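Long-range contacts in PpBBE-like 1 D396N (Physcomitrella patens subsp. patens, PDB 6EO5), which belongs to the berberine bridge enzyme-like flavoproteins and, in its natural form, oxidises cellobiose with the help of FAD: residues A[16-21]-A[60-65]; A[50-55]-A[95-100]; A[219-224]-A[297-302]; A[334-339]-A[421-426]; A[341-346]-A[417-422]. All blocks are in the same frame, centred on the assembly; numbering follows the deposited sequence.

Interaction 1: A[16-21]-A[60-65]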
# COMPACT_ATOMS: atom_id res chain seq x y z
N GLN A 16 -15.30 -9.81 -29.70
CA GLN A 16 -15.39 -11.18 -30.18
C GLN A 16 -14.41 -12.09 -29.45
O GLN A 16 -14.78 -13.18 -28.98
CB GLN A 16 -15.14 -11.21 -31.69
CG GLN A 16 -16.14 -10.41 -32.47
CD GLN A 16 -15.88 -10.45 -33.95
OE1 GLN A 16 -14.72 -10.59 -34.39
NE2 GLN A 16 -16.94 -10.33 -34.75
N CYS A 17 -13.16 -11.65 -29.32
CA CYS A 17 -12.14 -12.49 -28.70
C CYS A 17 -12.50 -12.81 -27.25
O CYS A 17 -12.57 -13.98 -26.86
CB CYS A 17 -10.78 -11.81 -28.79
SG CYS A 17 -9.43 -12.94 -28.36
N LEU A 18 -12.75 -11.77 -26.43
CA LEU A 18 -13.06 -12.01 -25.02
C LEU A 18 -14.34 -12.81 -24.85
O LEU A 18 -14.48 -13.56 -23.87
CB LEU A 18 -13.17 -10.68 -24.27
CG LEU A 18 -11.93 -9.78 -24.21
CD1 LEU A 18 -12.35 -8.38 -23.81
CD2 LEU A 18 -10.89 -10.33 -23.24
N ALA A 19 -15.30 -12.66 -25.77
CA ALA A 19 -16.55 -13.40 -25.66
C ALA A 19 -16.32 -14.91 -25.67
O ALA A 19 -17.11 -15.65 -25.08
CB ALA A 19 -17.50 -12.99 -26.79
N LYS A 20 -15.25 -15.38 -26.33
CA LYS A 20 -14.92 -16.80 -26.31
C LYS A 20 -14.71 -17.30 -24.88
O LYS A 20 -15.13 -18.41 -24.54
CB LYS A 20 -13.67 -17.08 -27.14
CG LYS A 20 -13.73 -16.65 -28.61
CD LYS A 20 -12.49 -17.15 -29.36
CE LYS A 20 -12.37 -16.52 -30.74
NZ LYS A 20 -13.58 -16.76 -31.58
N GLY A 21 -14.06 -16.49 -24.04
CA GLY A 21 -13.75 -16.92 -22.69
C GLY A 21 -14.94 -16.92 -21.75
O GLY A 21 -14.97 -17.69 -20.79
N VAL A 60 -8.71 -15.44 -17.14
CA VAL A 60 -7.51 -14.61 -17.10
C VAL A 60 -6.62 -14.93 -18.30
O VAL A 60 -6.17 -14.03 -19.02
CB VAL A 60 -6.76 -14.81 -15.77
CG1 VAL A 60 -5.45 -14.02 -15.79
CG2 VAL A 60 -7.62 -14.37 -14.61
N GLN A 61 -6.39 -16.22 -18.55
CA GLN A 61 -5.63 -16.63 -19.73
C GLN A 61 -6.26 -16.13 -21.02
O GLN A 61 -5.54 -15.78 -21.97
CB GLN A 61 -5.50 -18.15 -19.75
CG GLN A 61 -4.47 -18.66 -18.76
CD GLN A 61 -4.61 -20.14 -18.47
OE1 GLN A 61 -5.73 -20.65 -18.33
NE2 GLN A 61 -3.48 -20.84 -18.37
N ASN A 62 -7.59 -16.07 -21.07
CA ASN A 62 -8.25 -15.55 -22.26
C ASN A 62 -7.95 -14.07 -22.45
O ASN A 62 -7.63 -13.63 -23.56
CB ASN A 62 -9.76 -15.76 -22.16
CG ASN A 62 -10.51 -15.00 -23.23
OD1 ASN A 62 -10.91 -13.86 -23.04
ND2 ASN A 62 -10.69 -15.64 -24.38
N ALA A 63 -8.07 -13.28 -21.37
CA ALA A 63 -7.79 -11.85 -21.47
C ALA A 63 -6.35 -11.59 -21.90
O ALA A 63 -6.09 -10.74 -22.75
CB ALA A 63 -8.09 -11.17 -20.13
N VAL A 64 -5.40 -12.35 -21.34
CA VAL A 64 -4.00 -12.17 -21.71
C VAL A 64 -3.78 -12.55 -23.17
O VAL A 64 -3.02 -11.90 -23.89
CB VAL A 64 -3.10 -12.99 -20.77
CG1 VAL A 64 -1.65 -12.97 -21.26
CG2 VAL A 64 -3.19 -12.45 -19.35
N PHE A 65 -4.44 -13.62 -23.63
CA PHE A 65 -4.31 -14.00 -25.03
C PHE A 65 -4.95 -12.96 -25.95
O PHE A 65 -4.36 -12.57 -26.96
CB PHE A 65 -4.94 -15.38 -25.24
CG PHE A 65 -5.01 -15.80 -26.69
CD1 PHE A 65 -3.94 -16.43 -27.29
CD2 PHE A 65 -6.15 -15.55 -27.44
CE1 PHE A 65 -4.01 -16.80 -28.62
CE2 PHE A 65 -6.22 -15.92 -28.77
CZ PHE A 65 -5.15 -16.54 -29.36
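N62 meets helix 16-21 as a knob, its side chain set into the hole formed by C17, L18, K20 and G21. CG stands anti to the backbone N (chi1 169°), and from there the two branches of the amide part. OD1 lies 3.5 Å from L18 CA, while ND2 comes to 3.5 Å from C17 O on one hand and close to G21 N, a second donor, on the other. Because G21 carries no side chain, N62 CG can rest 3.8 Å from G21 CA, where a beta carbon would collide with it. An alanine at N62 would probably open a gap between C17, L18 and G21, since CG, OD1 and ND2 make nearly all of these contacts. The pair is a short antiparallel helix packing, with axes 8.9 Å apart at 164°, and it lays the N-terminal helix 14-21 against helix 57-70 of the FAD-binding domain. One residue on, A63 receives the L18 side chain, which crosses N62 obliquely and brings CD2 to 3.9 Å from A63 CA. L18 and A63 both also touch L95 of strand 95-98. F65 closes the row with a sulfur-aromatic contact: C17 SG lies at the edge of its ring, near the ring plane and 5.4 Å from the ring centroid. This sulfur is tied by a disulfide to C66, the very next residue of the second helix.

Interaction 2: A[50-55]-A[95-100]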
# COMPACT_ATOMS: atom_id res chain seq x y z
N ALA A 50 -11.55 -1.86 -22.59
CA ALA A 50 -12.62 -2.68 -22.02
C ALA A 50 -12.24 -3.11 -20.61
O ALA A 50 -11.07 -3.11 -20.24
CB ALA A 50 -12.91 -3.91 -22.89
N PHE A 51 -13.27 -3.46 -19.84
CA PHE A 51 -13.12 -4.15 -18.57
C PHE A 51 -13.56 -5.59 -18.75
O PHE A 51 -14.62 -5.85 -19.31
CB PHE A 51 -13.97 -3.49 -17.48
CG PHE A 51 -13.57 -2.08 -17.16
CD1 PHE A 51 -12.64 -1.81 -16.17
CD2 PHE A 51 -14.15 -1.01 -17.84
CE1 PHE A 51 -12.28 -0.52 -15.86
CE2 PHE A 51 -13.80 0.30 -17.53
CZ PHE A 51 -12.87 0.54 -16.55
N VAL A 52 -12.73 -6.53 -18.30
CA VAL A 52 -13.11 -7.93 -18.21
C VAL A 52 -13.00 -8.34 -16.75
O VAL A 52 -12.08 -7.90 -16.04
CB VAL A 52 -12.25 -8.83 -19.13
CG1 VAL A 52 -10.77 -8.66 -18.85
CG2 VAL A 52 -12.67 -10.29 -18.99
N PHE A 53 -13.96 -9.14 -16.28
CA PHE A 53 -14.09 -9.51 -14.88
C PHE A 53 -13.94 -11.02 -14.75
O PHE A 53 -14.94 -11.75 -14.64
CB PHE A 53 -15.44 -9.05 -14.32
CG PHE A 53 -15.62 -7.56 -14.34
CD1 PHE A 53 -15.97 -6.90 -15.51
CD2 PHE A 53 -15.44 -6.80 -13.19
CE1 PHE A 53 -16.14 -5.53 -15.53
CE2 PHE A 53 -15.60 -5.43 -13.21
CZ PHE A 53 -15.96 -4.79 -14.38
N PRO A 54 -12.71 -11.54 -14.78
CA PRO A 54 -12.52 -12.99 -14.68
C PRO A 54 -13.03 -13.52 -13.36
O PRO A 54 -12.90 -12.86 -12.32
CB PRO A 54 -11.00 -13.17 -14.79
CG PRO A 54 -10.49 -11.91 -15.31
CD PRO A 54 -11.43 -10.83 -14.91
N THR A 55 -13.63 -14.71 -13.42
CA THR A 55 -13.87 -15.54 -12.24
C THR A 55 -13.08 -16.84 -12.26
O THR A 55 -13.10 -17.56 -11.26
CB THR A 55 -15.37 -15.86 -12.10
OG1 THR A 55 -15.81 -16.59 -13.24
CG2 THR A 55 -16.19 -14.59 -11.99
N LEU A 95 -6.77 -2.81 -21.72
CA LEU A 95 -7.73 -3.78 -21.20
C LEU A 95 -7.49 -3.92 -19.70
O LEU A 95 -6.42 -4.39 -19.28
CB LEU A 95 -7.60 -5.13 -21.89
CG LEU A 95 -8.44 -6.27 -21.31
CD1 LEU A 95 -9.93 -5.99 -21.47
CD2 LEU A 95 -8.07 -7.62 -21.92
N VAL A 96 -8.47 -3.51 -18.90
CA VAL A 96 -8.39 -3.63 -17.45
C VAL A 96 -8.96 -4.98 -17.05
O VAL A 96 -10.14 -5.26 -17.28
CB VAL A 96 -9.15 -2.49 -16.74
CG1 VAL A 96 -9.17 -2.75 -15.23
CG2 VAL A 96 -8.54 -1.13 -17.07
N VAL A 97 -8.13 -5.81 -16.43
CA VAL A 97 -8.54 -7.13 -15.96
C VAL A 97 -8.86 -7.00 -14.47
O VAL A 97 -8.01 -7.21 -13.61
CB VAL A 97 -7.46 -8.17 -16.23
CG1 VAL A 97 -7.94 -9.56 -15.79
CG2 VAL A 97 -7.08 -8.13 -17.70
N ASP A 98 -10.11 -6.66 -14.17
CA ASP A 98 -10.56 -6.49 -12.79
C ASP A 98 -10.71 -7.86 -12.13
O ASP A 98 -11.53 -8.68 -12.57
CB ASP A 98 -11.87 -5.71 -12.77
CG ASP A 98 -12.34 -5.40 -11.36
OD1 ASP A 98 -12.38 -6.30 -10.50
OD2 ASP A 98 -12.69 -4.23 -11.12
N MET A 99 -9.94 -8.11 -11.07
CA MET A 99 -9.85 -9.42 -10.44
C MET A 99 -10.86 -9.61 -9.31
O MET A 99 -10.65 -10.46 -8.43
CB MET A 99 -8.43 -9.65 -9.93
CG MET A 99 -7.41 -9.70 -11.04
SD MET A 99 -7.66 -11.14 -12.10
CE MET A 99 -6.97 -12.44 -11.06
N GLU A 100 -11.97 -8.86 -9.33
CA GLU A 100 -12.93 -8.85 -8.24
C GLU A 100 -13.50 -10.23 -7.94
O GLU A 100 -13.95 -10.49 -6.81
CB GLU A 100 -14.04 -7.89 -8.61
CG GLU A 100 -15.15 -7.69 -7.63
CD GLU A 100 -16.11 -6.65 -8.16
OE1 GLU A 100 -16.39 -6.66 -9.39
OE2 GLU A 100 -16.55 -5.79 -7.35
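A50 and V52 bond to V96 and D98 of the neighbouring parallel strand through three backbone hydrogen bonds, with A50-L95, F51-V96 and V52-V97 as the register pairs. V96 N donates to A50 O (3.0 Å), V96 O receives V52 N (3.1 Å), and V52 O in turn receives D98 N, so V96 bonds through both its N-H and its C=O. Apolar packing divides between the two faces. On the face of A50, V52, L95 and V97, L95 CD1 touches A50 CB (3.9 Å), and V52 CG1, held between the backbone N and the carbonyl carbon (chi1 55°), reaches L95 CD1 and V97 CG2. Past the end of the ladder, the P54 ring crosses V97 at about a right angle, CG to CG1 3.5 Å. On the other face F51 and V96 lie side by side, F51 CD1 being 3.6 Å from V96 CB. Polar and aromatic groups gather at the C-terminal end. The F53 ring lies obliquely against D98, its plane 29° from that of the carboxylate, with F53 CE2 3.7 Å from D98 CG. D98 OD1 accepts from E100 N in an Asx turn and OD2 forms a salt bridge with R77, while R24 makes a cation-pi contact with F53. The M99 side chain then comes within about 4 Å of the bound FAD. Chain 50-77 forms a beta-alpha-beta crossover in the FAD-binding domain, strand 95-98 lying between its two strands, 50-53 and 74-77.

Interaction 3: A[219-224]-A[297-302]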
# COMPACT_ATOMS: atom_id res chain seq x y z
N SER A 219 -5.30 -13.13 19.16
CA SER A 219 -6.46 -13.40 20.00
C SER A 219 -6.37 -12.69 21.35
O SER A 219 -7.41 -12.40 21.95
CB SER A 219 -6.63 -14.90 20.21
OG SER A 219 -5.52 -15.43 20.92
N ALA A 220 -5.17 -12.39 21.82
CA ALA A 220 -5.02 -11.61 23.04
C ALA A 220 -5.50 -10.17 22.84
O ALA A 220 -5.63 -9.69 21.70
CB ALA A 220 -3.56 -11.62 23.50
N PRO A 221 -5.80 -9.47 23.92
CA PRO A 221 -6.22 -8.07 23.79
C PRO A 221 -5.09 -7.21 23.26
O PRO A 221 -3.91 -7.49 23.49
CB PRO A 221 -6.59 -7.66 25.22
CG PRO A 221 -6.81 -8.96 25.95
CD PRO A 221 -5.89 -9.94 25.32
N VAL A 222 -5.46 -6.13 22.58
CA VAL A 222 -4.53 -5.11 22.11
C VAL A 222 -5.01 -3.76 22.61
O VAL A 222 -6.11 -3.63 23.16
CB VAL A 222 -4.39 -5.11 20.57
CG1 VAL A 222 -4.02 -6.51 20.08
CG2 VAL A 222 -5.67 -4.61 19.92
N THR A 223 -4.17 -2.74 22.43
CA THR A 223 -4.44 -1.41 22.95
C THR A 223 -4.20 -0.36 21.87
O THR A 223 -3.13 -0.32 21.24
CB THR A 223 -3.56 -1.11 24.17
OG1 THR A 223 -3.78 -2.11 25.16
CG2 THR A 223 -3.89 0.26 24.75
N HIS A 224 -5.19 0.49 21.66
CA HIS A 224 -5.14 1.56 20.69
C HIS A 224 -4.94 2.88 21.42
O HIS A 224 -5.62 3.15 22.41
CB HIS A 224 -6.43 1.57 19.86
CG HIS A 224 -6.57 2.77 18.98
ND1 HIS A 224 -7.39 3.83 19.30
CD2 HIS A 224 -5.99 3.09 17.80
CE1 HIS A 224 -7.31 4.75 18.35
NE2 HIS A 224 -6.46 4.32 17.43
N GLU A 297 -6.91 6.14 24.97
CA GLU A 297 -6.23 4.86 25.16
C GLU A 297 -7.28 3.82 25.50
O GLU A 297 -8.02 3.99 26.47
CB GLU A 297 -5.17 4.93 26.26
CG GLU A 297 -4.08 5.98 26.03
CD GLU A 297 -3.45 6.48 27.33
OE1 GLU A 297 -4.01 6.20 28.42
OE2 GLU A 297 -2.41 7.17 27.27
N GLU A 298 -7.35 2.75 24.72
CA GLU A 298 -8.51 1.87 24.70
C GLU A 298 -8.07 0.43 24.47
O GLU A 298 -7.42 0.15 23.46
CB GLU A 298 -9.45 2.30 23.58
CG GLU A 298 -10.79 1.62 23.59
CD GLU A 298 -11.67 2.06 22.42
OE1 GLU A 298 -11.18 2.87 21.56
OE2 GLU A 298 -12.85 1.59 22.38
N GLU A 299 -8.43 -0.48 25.37
CA GLU A 299 -8.14 -1.89 25.15
C GLU A 299 -9.27 -2.52 24.33
O GLU A 299 -10.45 -2.31 24.63
CB GLU A 299 -7.93 -2.63 26.46
CG GLU A 299 -7.47 -4.07 26.28
CD GLU A 299 -7.02 -4.72 27.58
OE1 GLU A 299 -6.00 -4.27 28.16
OE2 GLU A 299 -7.70 -5.67 28.03
N LEU A 300 -8.90 -3.28 23.30
CA LEU A 300 -9.83 -3.79 22.30
C LEU A 300 -9.41 -5.19 21.89
O LEU A 300 -8.29 -5.63 22.19
CB LEU A 300 -9.86 -2.91 21.04
CG LEU A 300 -10.14 -1.42 21.19
CD1 LEU A 300 -9.90 -0.71 19.88
CD2 LEU A 300 -11.57 -1.26 21.64
N ASN A 301 -10.30 -5.90 21.19
CA ASN A 301 -9.86 -7.09 20.48
C ASN A 301 -9.45 -6.68 19.06
O ASN A 301 -9.60 -5.52 18.66
CB ASN A 301 -10.94 -8.17 20.47
CG ASN A 301 -12.17 -7.80 19.66
OD1 ASN A 301 -12.08 -7.24 18.56
ND2 ASN A 301 -13.34 -8.15 20.18
N TRP A 302 -8.96 -7.65 18.28
CA TRP A 302 -8.31 -7.30 17.02
C TRP A 302 -9.30 -6.71 16.02
O TRP A 302 -9.01 -5.68 15.39
CB TRP A 302 -7.60 -8.52 16.44
CG TRP A 302 -6.83 -8.17 15.19
CD1 TRP A 302 -7.14 -8.51 13.89
CD2 TRP A 302 -5.65 -7.36 15.12
NE1 TRP A 302 -6.21 -7.99 13.03
CE2 TRP A 302 -5.29 -7.27 13.75
CE3 TRP A 302 -4.86 -6.71 16.07
CZ2 TRP A 302 -4.17 -6.56 13.32
CZ3 TRP A 302 -3.74 -6.01 15.64
CH2 TRP A 302 -3.41 -5.93 14.27
O HOH W 1 -7.61 -9.61 20.11
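V222 and H224 face L300 and E298 in antiparallel hydrogen-bonded pairs, with the non-hydrogen-bonded pair T223-E299 between them and the strand directions 150° apart. Each hydrogen-bonded pair is closed by two bonds: V222 N to L300 O (2.9 Å) and L300 N to V222 O (2.8 Å), then H224 N to E298 O and E298 N to H224 O. The side chains of V222, H224, E298 and L300 share one face. V222 CG1 comes to the edge of the W302 ring, 4.1 Å from CE3, and H224 CB lies 4.2 Å from L300 CD1. H224 NE2 turns elsewhere, to E268, while E298 OE2 bonds S314, so neither polar end is spent on the other. L305 and V308 of helix 302-308 cover this face. On the reverse face E299, with CG anti to the backbone N (chi1 -173°) and the chain extended beyond, runs side by side with P221 and sets OE2 3.6 Å from P221 CB. E299 OE1 bonds the backbone N of K275, and T223 OG1 bonds G273 O. Where the strands part, a water lies between A220 O and W302 N, though this bridge is doubtful. N301, at the N-cap position, caps helix 302-308 through OD1 and the backbone N of Q304. The pair forms one margin of the seven-stranded antiparallel sheet, strand 294-300 being outermost; in relatives of the VAO superfamily a sheet of this kind belongs to the substrate-binding domain.

Interaction 4: A[334-339]-A[421-426]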
# COMPACT_ATOMS: atom_id res chain seq x y z
N LYS A 334 3.35 12.14 -2.95
CA LYS A 334 4.76 11.80 -3.03
C LYS A 334 5.18 11.15 -1.72
O LYS A 334 4.46 11.22 -0.72
CB LYS A 334 5.62 13.04 -3.33
CG LYS A 334 5.14 13.83 -4.54
CD LYS A 334 5.97 15.07 -4.83
CE LYS A 334 7.37 14.74 -5.30
NZ LYS A 334 7.40 14.07 -6.64
N SER A 335 6.33 10.49 -1.70
CA SER A 335 6.82 9.90 -0.45
C SER A 335 8.35 9.97 -0.40
O SER A 335 9.02 10.27 -1.41
CB SER A 335 6.34 8.45 -0.28
OG SER A 335 7.12 7.54 -1.04
N ILE A 336 8.89 9.69 0.78
CA ILE A 336 10.34 9.69 0.99
C ILE A 336 10.64 8.89 2.24
O ILE A 336 9.77 8.70 3.09
CB ILE A 336 10.88 11.14 1.11
CG1 ILE A 336 12.29 11.24 0.51
CG2 ILE A 336 10.82 11.63 2.54
CD1 ILE A 336 12.76 12.65 0.37
N TYR A 337 11.88 8.41 2.36
CA TYR A 337 12.34 7.70 3.56
C TYR A 337 13.37 8.53 4.31
O TYR A 337 14.22 9.20 3.69
CB TYR A 337 12.93 6.33 3.21
CG TYR A 337 11.90 5.24 3.04
CD1 TYR A 337 11.26 4.66 4.16
CD2 TYR A 337 11.54 4.79 1.77
CE1 TYR A 337 10.29 3.65 4.00
CE2 TYR A 337 10.58 3.80 1.60
CZ TYR A 337 9.96 3.24 2.70
OH TYR A 337 9.01 2.26 2.50
N VAL A 338 13.30 8.49 5.63
CA VAL A 338 14.22 9.19 6.53
C VAL A 338 14.92 8.15 7.38
O VAL A 338 14.26 7.25 7.93
CB VAL A 338 13.49 10.21 7.42
CG1 VAL A 338 14.48 10.95 8.29
CG2 VAL A 338 12.68 11.19 6.57
N ASN A 339 16.23 8.26 7.49
CA ASN A 339 17.04 7.33 8.27
C ASN A 339 17.23 7.85 9.69
O ASN A 339 17.10 9.05 9.96
CB ASN A 339 18.40 7.11 7.63
CG ASN A 339 18.32 6.31 6.36
OD1 ASN A 339 17.35 5.61 6.09
ND2 ASN A 339 19.37 6.41 5.55
N THR A 421 16.57 17.46 1.01
CA THR A 421 17.84 17.98 1.52
C THR A 421 18.24 17.32 2.84
O THR A 421 19.44 17.18 3.11
CB THR A 421 17.72 19.50 1.70
OG1 THR A 421 17.63 20.13 0.42
CG2 THR A 421 18.91 20.06 2.46
N TYR A 422 17.28 16.90 3.65
CA TYR A 422 17.58 16.39 4.98
C TYR A 422 17.35 14.89 5.13
O TYR A 422 17.56 14.35 6.22
CB TYR A 422 16.75 17.14 6.04
CG TYR A 422 16.90 18.64 5.97
CD1 TYR A 422 17.94 19.29 6.63
CD2 TYR A 422 16.00 19.41 5.24
CE1 TYR A 422 18.08 20.67 6.56
CE2 TYR A 422 16.13 20.79 5.17
CZ TYR A 422 17.17 21.41 5.83
OH TYR A 422 17.29 22.77 5.75
N ALA A 423 16.96 14.20 4.06
CA ALA A 423 16.56 12.80 4.16
C ALA A 423 17.31 12.00 3.10
O ALA A 423 18.39 12.38 2.64
CB ALA A 423 15.03 12.69 4.03
N THR A 424 16.76 10.86 2.71
CA THR A 424 17.31 10.03 1.65
C THR A 424 16.59 10.34 0.35
O THR A 424 15.63 11.12 0.30
CB THR A 424 17.15 8.53 1.97
OG1 THR A 424 15.80 8.12 1.69
CG2 THR A 424 17.47 8.21 3.42
N GLY A 425 17.04 9.69 -0.72
CA GLY A 425 16.34 9.70 -1.99
C GLY A 425 15.45 8.50 -2.25
O GLY A 425 14.97 8.35 -3.38
N GLN A 426 15.21 7.64 -1.26
CA GLN A 426 14.35 6.50 -1.49
C GLN A 426 12.90 6.85 -1.19
O GLN A 426 12.60 7.75 -0.39
CB GLN A 426 14.77 5.30 -0.65
CG GLN A 426 16.25 5.07 -0.57
CD GLN A 426 16.66 4.54 0.82
OE1 GLN A 426 16.05 3.59 1.36
NE2 GLN A 426 17.68 5.17 1.41
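The T424 side chain laps against the Y337 carbonyl: OG1 donates to Y337 O at 2.8 Å, coming from above the carbonyl plane, 41° out of it. T424 N reaches the same oxygen at 3.2 Å, nearly along the C=O axis, so two donors of one residue grip it. With chi1 at 79°, OG1 sits between the backbone N and the carbonyl carbon, where it can also accept from Q426 N (3.0 Å) and close an ST turn. An alanine at T424 would probably leave Y337 O with one of its two bonds and Q426 N without its acceptor, freeing the turn to open. Beyond the turn Y337 N donates to Q426 O (2.9 Å), and Q426 CB lies 4.1 Å from CD2 at the rim of the Y337 ring. A423 CB packs on V338 CG2 at 3.8 Å, while CG1 and CD1 of I336 lie against T424 O. The loop thus turns across the edge of strand 331-338, whose other edge bonds strand 391-398. Helix 405-420, just before the loop, touches I336 through W416 and V419; the Y337 ring stacks on H386, and the Y337 side chain lies about 8 Å from the FAD at the nearest atoms.

Interaction 5: A[341-346]-A[417-422]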
# COMPACT_ATOMS: atom_id res chain seq x y z
N PRO A 341 19.07 9.26 12.86
CA PRO A 341 18.09 9.48 13.93
C PRO A 341 16.97 10.40 13.50
O PRO A 341 16.23 10.88 14.36
CB PRO A 341 18.93 10.13 15.02
CG PRO A 341 19.92 10.96 14.25
CD PRO A 341 20.19 10.22 12.95
N GLY A 342 16.86 10.66 12.20
CA GLY A 342 15.76 11.47 11.70
C GLY A 342 16.20 12.78 11.11
O GLY A 342 17.38 12.99 10.78
N LEU A 343 15.25 13.69 10.95
CA LEU A 343 15.60 15.02 10.48
C LEU A 343 16.32 15.79 11.57
O LEU A 343 15.95 15.73 12.75
CB LEU A 343 14.34 15.77 10.03
CG LEU A 343 13.51 15.13 8.91
CD1 LEU A 343 12.23 15.89 8.68
CD2 LEU A 343 14.32 15.03 7.63
N SER A 344 17.37 16.50 11.19
CA SER A 344 17.98 17.51 12.04
C SER A 344 16.92 18.50 12.50
O SER A 344 15.81 18.53 11.96
CB SER A 344 19.09 18.25 11.28
OG SER A 344 18.57 19.01 10.19
N ASP A 345 17.24 19.32 13.50
CA ASP A 345 16.27 20.34 13.91
C ASP A 345 16.02 21.32 12.78
O ASP A 345 14.88 21.76 12.57
CB ASP A 345 16.74 21.06 15.17
CG ASP A 345 16.63 20.20 16.44
OD1 ASP A 345 16.02 19.09 16.40
OD2 ASP A 345 17.13 20.64 17.49
N ALA A 346 17.06 21.66 12.02
CA ALA A 346 16.89 22.55 10.88
C ALA A 346 15.96 21.92 9.84
O ALA A 346 15.12 22.61 9.26
CB ALA A 346 18.25 22.86 10.26
N LYS A 417 11.06 18.42 -2.25
CA LYS A 417 12.43 18.85 -2.48
C LYS A 417 13.05 19.46 -1.23
O LYS A 417 14.26 19.33 -1.02
CB LYS A 417 12.49 19.82 -3.66
CG LYS A 417 12.28 19.13 -5.00
CD LYS A 417 12.37 20.12 -6.14
CE LYS A 417 11.95 19.48 -7.45
NZ LYS A 417 12.04 20.45 -8.59
N VAL A 418 12.25 20.14 -0.40
CA VAL A 418 12.76 20.65 0.88
C VAL A 418 13.19 19.49 1.77
O VAL A 418 14.32 19.45 2.27
CB VAL A 418 11.71 21.53 1.57
CG1 VAL A 418 12.16 21.89 2.98
CG2 VAL A 418 11.44 22.79 0.76
N VAL A 419 12.29 18.52 1.98
CA VAL A 419 12.64 17.40 2.85
C VAL A 419 13.84 16.64 2.29
O VAL A 419 14.70 16.16 3.05
CB VAL A 419 11.43 16.47 3.07
CG1 VAL A 419 11.85 15.23 3.89
CG2 VAL A 419 10.29 17.23 3.75
N ARG A 420 13.93 16.52 0.95
CA ARG A 420 14.99 15.74 0.31
C ARG A 420 16.38 16.16 0.79
O ARG A 420 17.27 15.31 0.94
CB ARG A 420 14.89 15.88 -1.21
CG ARG A 420 16.08 15.29 -1.97
CD ARG A 420 16.07 13.80 -1.80
NE ARG A 420 17.15 13.13 -2.50
CZ ARG A 420 18.28 12.73 -1.93
NH1 ARG A 420 18.51 12.96 -0.65
NH2 ARG A 420 19.20 12.10 -2.65
N THR A 421 16.57 17.46 1.01
CA THR A 421 17.84 17.98 1.52
C THR A 421 18.24 17.32 2.84
O THR A 421 19.44 17.18 3.11
CB THR A 421 17.72 19.50 1.70
OG1 THR A 421 17.63 20.13 0.42
CG2 THR A 421 18.91 20.06 2.46
N TYR A 422 17.28 16.90 3.65
CA TYR A 422 17.58 16.39 4.98
C TYR A 422 17.35 14.89 5.13
O TYR A 422 17.56 14.35 6.22
CB TYR A 422 16.75 17.14 6.04
CG TYR A 422 16.90 18.64 5.97
CD1 TYR A 422 17.94 19.29 6.63
CD2 TYR A 422 16.00 19.41 5.24
CE1 TYR A 422 18.08 20.67 6.56
CE2 TYR A 422 16.13 20.79 5.17
CZ TYR A 422 17.17 21.41 5.83
OH TYR A 422 17.29 22.77 5.75
O HOH W 2 18.66 15.63 8.74
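L343 and Y422 meet at about a right angle, the leucine methyl CD2 filling the hollow beside the root of the tyrosine, 3.6 Å from Y422 CB and equally close to Y422 O. L343 CD2 also approaches V419 CG1 at 4.5 Å, one turn back on helix 405-420. This methyl is therefore the bump that enters between V419 in the last turn of the helix and Y422 just beyond it. The Y422 ring is the larger projection, set against the start of helix 345-355. There S344 OG comes obliquely to the ring, 3.6 Å from CD1, and A346 CB lies 4.3 Å from CE1. On one face the ring is roofed by T421 CG2, 3.9 Å above its plane and over its centre. S344 is the N-cap of helix 345-355, its OG bonded to G347 N, so the ring leans on an oxygen already engaged in capping. Behind L343, V338 and Y391 continue the apolar packing into the sheet. The polar link between the segments is a water, which accepts from S344 N at 2.9 Å and donates to Y422 O at 3.0 Å. With contact made mainly by methyls and ring carbons, S344 OG against the ring and one bridging water, the two helix ends are held by fit of shape more than by direct polar bonds.

In the fold
Interaction 2 is the buried one: ten of its eleven touching residues are buried, and it combines backbone ladder with apolar packing. Interaction 1 lies against it, V60 and A63 of helix 57-70 packing on P54, V52 and V97, so helix 57-70 covers one face of the strands. Interactions 3 and 4 sit on the two outermost strands of the seven-stranded sheet, their centres about 33 Å apart; the first adds a strand, the second a loop. Interaction 5 shares T421 and Y422 with interaction 4 and touches it through V419 on I336. Interactions 1, 3, 4 and 5 are all partly buried. Backbone bonds rule 2 and 3, an ST turn and backbone bonds hold 4, and side-chain fit dominates in 1 and 5.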